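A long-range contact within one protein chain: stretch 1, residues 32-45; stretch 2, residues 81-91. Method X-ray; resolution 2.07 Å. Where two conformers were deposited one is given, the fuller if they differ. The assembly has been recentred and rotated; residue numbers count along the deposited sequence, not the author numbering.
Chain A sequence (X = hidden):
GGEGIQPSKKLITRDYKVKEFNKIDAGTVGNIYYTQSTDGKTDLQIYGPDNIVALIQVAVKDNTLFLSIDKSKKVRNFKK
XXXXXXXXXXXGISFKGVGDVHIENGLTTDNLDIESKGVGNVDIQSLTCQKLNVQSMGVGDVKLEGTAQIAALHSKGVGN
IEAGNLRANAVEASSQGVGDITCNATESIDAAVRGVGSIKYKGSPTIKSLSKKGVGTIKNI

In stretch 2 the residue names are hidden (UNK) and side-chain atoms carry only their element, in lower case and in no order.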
# COMPACT_ATOMS: atom_id res chain seq x y z
N ILE A 32 -9.53 12.93 10.77
CA ILE A 32 -10.91 13.38 10.56
C ILE A 32 -11.88 12.54 11.37
O ILE A 32 -11.81 11.30 11.32
CB ILE A 32 -11.28 13.38 9.06
CG1 ILE A 32 -10.37 14.37 8.27
CG2 ILE A 32 -12.80 13.66 8.85
CD1 ILE A 32 -10.43 14.23 6.74
N TYR A 33 -12.82 13.21 12.06
CA TYR A 33 -13.84 12.54 12.85
C TYR A 33 -15.19 13.00 12.34
O TYR A 33 -15.54 14.17 12.48
CB TYR A 33 -13.67 12.84 14.37
CG TYR A 33 -12.39 12.26 14.95
CD1 TYR A 33 -11.19 12.96 14.87
CD2 TYR A 33 -12.36 10.98 15.50
CE1 TYR A 33 -10.00 12.42 15.36
CE2 TYR A 33 -11.19 10.44 16.02
CZ TYR A 33 -10.00 11.16 15.93
OH TYR A 33 -8.86 10.60 16.45
N TYR A 34 -15.93 12.09 11.70
CA TYR A 34 -17.26 12.42 11.19
C TYR A 34 -18.33 11.91 12.18
O TYR A 34 -18.23 10.80 12.70
CB TYR A 34 -17.49 11.85 9.77
CG TYR A 34 -18.92 12.03 9.31
CD1 TYR A 34 -19.35 13.24 8.76
CD2 TYR A 34 -19.87 11.02 9.51
CE1 TYR A 34 -20.69 13.43 8.39
CE2 TYR A 34 -21.21 11.22 9.16
CZ TYR A 34 -21.61 12.42 8.61
OH TYR A 34 -22.93 12.62 8.29
N THR A 35 -19.34 12.74 12.41
CA THR A 35 -20.50 12.44 13.23
C THR A 35 -21.75 12.70 12.39
O THR A 35 -21.87 13.76 11.77
CB THR A 35 -20.52 13.30 14.53
OG1 THR A 35 -19.32 13.06 15.26
CG2 THR A 35 -21.76 12.98 15.43
N GLN A 36 -22.70 11.75 12.39
CA GLN A 36 -23.98 11.98 11.74
C GLN A 36 -24.83 12.75 12.75
O GLN A 36 -25.08 12.24 13.84
CB GLN A 36 -24.62 10.66 11.31
CG GLN A 36 -26.01 10.86 10.69
CD GLN A 36 -26.57 9.58 10.13
OE1 GLN A 36 -26.41 8.50 10.70
NE2 GLN A 36 -27.29 9.70 9.02
N SER A 37 -25.24 13.98 12.40
CA SER A 37 -26.03 14.81 13.32
C SER A 37 -27.42 14.23 13.52
O SER A 37 -27.98 13.58 12.62
CB SER A 37 -26.11 16.26 12.87
OG SER A 37 -26.82 16.41 11.65
N THR A 38 -27.96 14.44 14.73
CA THR A 38 -29.30 13.96 15.09
C THR A 38 -30.21 15.17 15.32
O THR A 38 -31.35 14.98 15.69
CB THR A 38 -29.24 13.02 16.32
OG1 THR A 38 -28.65 13.73 17.39
CG2 THR A 38 -28.47 11.74 16.05
N ASP A 39 -29.70 16.39 15.13
CA ASP A 39 -30.48 17.64 15.34
C ASP A 39 -30.55 18.50 14.04
O ASP A 39 -30.79 19.71 14.12
CB ASP A 39 -29.87 18.47 16.50
CG ASP A 39 -28.40 18.82 16.35
OD1 ASP A 39 -27.85 18.62 15.25
OD2 ASP A 39 -27.81 19.34 17.32
N GLY A 40 -30.35 17.87 12.89
CA GLY A 40 -30.39 18.49 11.57
C GLY A 40 -29.29 19.49 11.24
O GLY A 40 -29.40 20.23 10.26
N LYS A 41 -28.22 19.51 12.03
CA LYS A 41 -27.15 20.49 11.84
C LYS A 41 -25.98 20.03 10.97
O LYS A 41 -25.65 18.85 10.94
CB LYS A 41 -26.62 20.92 13.21
CG LYS A 41 -27.61 21.83 13.93
CD LYS A 41 -27.05 22.46 15.20
CE LYS A 41 -28.07 23.29 15.94
NZ LYS A 41 -28.83 24.22 15.06
N THR A 42 -25.37 20.98 10.25
CA THR A 42 -24.17 20.78 9.45
C THR A 42 -23.08 21.65 10.07
O THR A 42 -23.32 22.81 10.37
CB THR A 42 -24.39 21.07 7.95
OG1 THR A 42 -25.35 20.14 7.47
CG2 THR A 42 -23.12 20.93 7.13
N ASP A 43 -21.89 21.08 10.32
CA ASP A 43 -20.83 21.86 10.93
C ASP A 43 -19.45 21.30 10.59
O ASP A 43 -19.29 20.11 10.31
CB ASP A 43 -21.01 21.94 12.47
CG ASP A 43 -20.13 23.00 13.12
OD1 ASP A 43 -20.12 24.17 12.62
OD2 ASP A 43 -19.37 22.64 14.05
N LEU A 44 -18.47 22.20 10.56
CA LEU A 44 -17.08 21.89 10.32
C LEU A 44 -16.25 22.65 11.30
O LEU A 44 -16.34 23.89 11.36
CB LEU A 44 -16.64 22.20 8.87
CG LEU A 44 -15.13 22.05 8.59
CD1 LEU A 44 -14.67 20.58 8.65
CD2 LEU A 44 -14.75 22.68 7.29
N GLN A 45 -15.44 21.92 12.09
CA GLN A 45 -14.50 22.52 13.02
C GLN A 45 -13.13 21.97 12.79
O GLN A 45 -12.97 20.76 12.58
CB GLN A 45 -14.89 22.32 14.49
CG GLN A 45 -16.29 22.81 14.81
CD GLN A 45 -16.61 22.84 16.26
OE1 GLN A 45 -16.09 22.05 17.07
NE2 GLN A 45 -17.51 23.73 16.62
N UNK A 81 -3.45 18.58 14.89
CA UNK A 81 -4.49 18.84 13.87
C UNK A 81 -5.67 17.86 13.99
O UNK A 81 -5.46 16.65 13.92
c UNK A 81 -3.91 18.78 12.45
c UNK A 81 -5.18 21.54 11.03
se UNK A 81 -3.82 21.72 12.32
c UNK A 81 -2.98 19.95 12.12
N UNK A 82 -6.89 18.37 14.22
CA UNK A 82 -8.08 17.52 14.31
C UNK A 82 -9.21 18.18 13.53
O UNK A 82 -9.53 19.36 13.77
n UNK A 82 -10.62 15.56 19.50
c UNK A 82 -8.50 17.24 15.77
c UNK A 82 -9.72 15.60 18.32
c UNK A 82 -9.52 16.13 15.86
c UNK A 82 -10.39 16.19 17.11
N UNK A 83 -9.77 17.44 12.58
CA UNK A 83 -10.87 17.93 11.75
C UNK A 83 -12.15 17.21 12.20
O UNK A 83 -12.22 15.99 12.13
c UNK A 83 -11.76 18.12 9.35
c UNK A 83 -9.27 18.49 9.83
c UNK A 83 -10.55 17.72 10.23
c UNK A 83 -8.54 17.97 8.53
N UNK A 84 -13.15 17.97 12.66
CA UNK A 84 -14.41 17.44 13.15
C UNK A 84 -15.49 17.86 12.18
O UNK A 84 -15.69 19.05 11.92
c UNK A 84 -15.99 17.52 15.15
o UNK A 84 -13.62 17.27 15.39
c UNK A 84 -14.62 17.90 14.60
N UNK A 85 -16.16 16.86 11.59
CA UNK A 85 -17.19 17.09 10.57
C UNK A 85 -18.54 16.49 11.02
O UNK A 85 -18.58 15.39 11.57
c UNK A 85 -15.30 16.92 8.81
c UNK A 85 -14.78 16.36 7.41
c UNK A 85 -16.74 16.49 9.21
c UNK A 85 -17.75 16.83 8.08
N UNK A 86 -19.63 17.22 10.80
CA UNK A 86 -20.95 16.69 11.10
C UNK A 86 -21.94 17.19 10.07
O UNK A 86 -21.89 18.33 9.62
c UNK A 86 -21.43 16.92 12.57
o UNK A 86 -22.72 16.30 12.73
c UNK A 86 -21.50 18.35 12.98
N UNK A 87 -22.84 16.28 9.68
CA UNK A 87 -23.92 16.55 8.74
C UNK A 87 -25.08 15.57 8.99
O UNK A 87 -24.83 14.50 9.55
c UNK A 87 -23.41 16.45 7.30
o UNK A 87 -23.13 15.10 6.96
N UNK A 88 -26.33 15.88 8.56
CA UNK A 88 -27.43 14.92 8.76
C UNK A 88 -27.27 13.62 7.95
O UNK A 88 -27.73 12.56 8.39
c UNK A 88 -26.84 17.14 7.98
c UNK A 88 -28.66 15.71 8.30
c UNK A 88 -28.27 17.16 8.48
N UNK A 89 -26.63 13.69 6.75
CA UNK A 89 -26.46 12.53 5.89
C UNK A 89 -25.04 12.45 5.33
O UNK A 89 -24.37 13.47 5.20
c UNK A 89 -28.95 12.54 5.15
o UNK A 89 -27.18 13.60 3.80
c UNK A 89 -27.48 12.53 4.70
N UNK A 90 -24.61 11.22 4.95
CA UNK A 90 -23.33 11.00 4.30
C UNK A 90 -23.42 9.83 3.34
O UNK A 90 -23.80 8.73 3.75
c UNK A 90 -20.39 12.30 4.33
c UNK A 90 -19.75 10.30 5.67
c UNK A 90 -22.18 10.78 5.31
c UNK A 90 -20.76 10.86 4.71
N UNK A 91 -23.06 10.08 2.06
CA UNK A 91 -23.07 9.09 0.98
C UNK A 91 -21.69 8.80 0.41
O UNK A 91 -21.53 7.84 -0.32
c UNK A 91 -23.99 9.55 -0.16
n UNK A 91 -25.98 8.48 0.72
o UNK A 91 -26.03 10.66 0.28
c UNK A 91 -25.43 9.60 0.27
O HOH W 1 -29.71 12.35 10.21
O HOH W 2 -18.25 19.67 13.51
O HOH W 3 -11.75 19.56 15.54

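Position 81 carries three carbons and a selenium in an unbranched chain, the selenium lying between the last two carbons. It is buried but does not touch stretch 1. That is selenomethionine, so the residue is Met-81.

Position 82 has four carbons in a row ending in nitrogen, and a carbon packs on the Tyr-33 ring: Lys-82. Its CG lies 3.7 Å from CD1 of Tyr-33, and the long aliphatic chain can follow the ring while its amine is hydrogen-bonded elsewhere in the structure.

Position 83 has four carbons, forked at the first, with one arm two carbons long, buried against Ile-32 and Leu-44: Ile-83. Its CG2 lies 3.9 Å from CD1 of Leu-44, and beta-branching suits an extended strand.

At position 84 one carbon bears an oxygen and a carbon, on the partly exposed face near Gln-45, which makes Thr-84. Its OG1 lies 3.0 Å from the oxygen of water 3.

Position 85 repeats the four-carbon fork of 83, and its carbons pack against Ile-32 and Leu-44 on the face of the sheet it shares with them: Ile-85. CD1 lies 3.6 Å from CG2 of Ile-32, and CG1 lies 3.7 Å from CD1 of Leu-44.

Position 86 again has one carbon carrying an oxygen and a carbon. The oxygen meets the carbonyl of Thr-35, and the carbon approaches Asp-43: Thr-86. OG1 donates to Thr-35 O at 2.8 Å, while CG2 packs 3.7 Å from Asp-43 CB.

Position 87 has one carbon, then one oxygen, which meets the Tyr-34 hydroxyl: Ser-87. Tyr-34 OH donates to its OG at 2.8 Å, and this small hydroxyl donates in turn to the carbonyl of position 89.

At position 88 three carbons close a ring onto the backbone nitrogen, touching Ser-37 and Thr-42: Pro-88. With no amide hydrogen to offer, it follows the strand's end, and its O accepts from Gln-36 NE2 at 3.0 Å.

Position 89, one carbon with an oxygen and a carbon, points away into exposed surroundings: Thr-89.

Position 90 has four carbons forked at the second, one lying over the Tyr-34 ring face: Leu-90. Its CD2 makes the CH-pi contact.

Position 91 has two carbons, the second carrying oxygen and nitrogen, out of reach of stretch 1: Asn-91.

Strand 82-87 lies between two neighbours, parallel to 32-36 and antiparallel to 43-45. Backbone hydrogen bonds hold both edges, as in Tyr-33 N to Ile-83 O at 2.8 Å and Gln-45 N to Thr-84 O at 2.9 Å. Alternation sends the isoleucines to the buried face with Tyr-34 and Leu-44, and Thr-84 and Thr-86 to the other, with Tyr-33 and Asp-43.

Stretch 2 (81-91) MKITITSPTLN
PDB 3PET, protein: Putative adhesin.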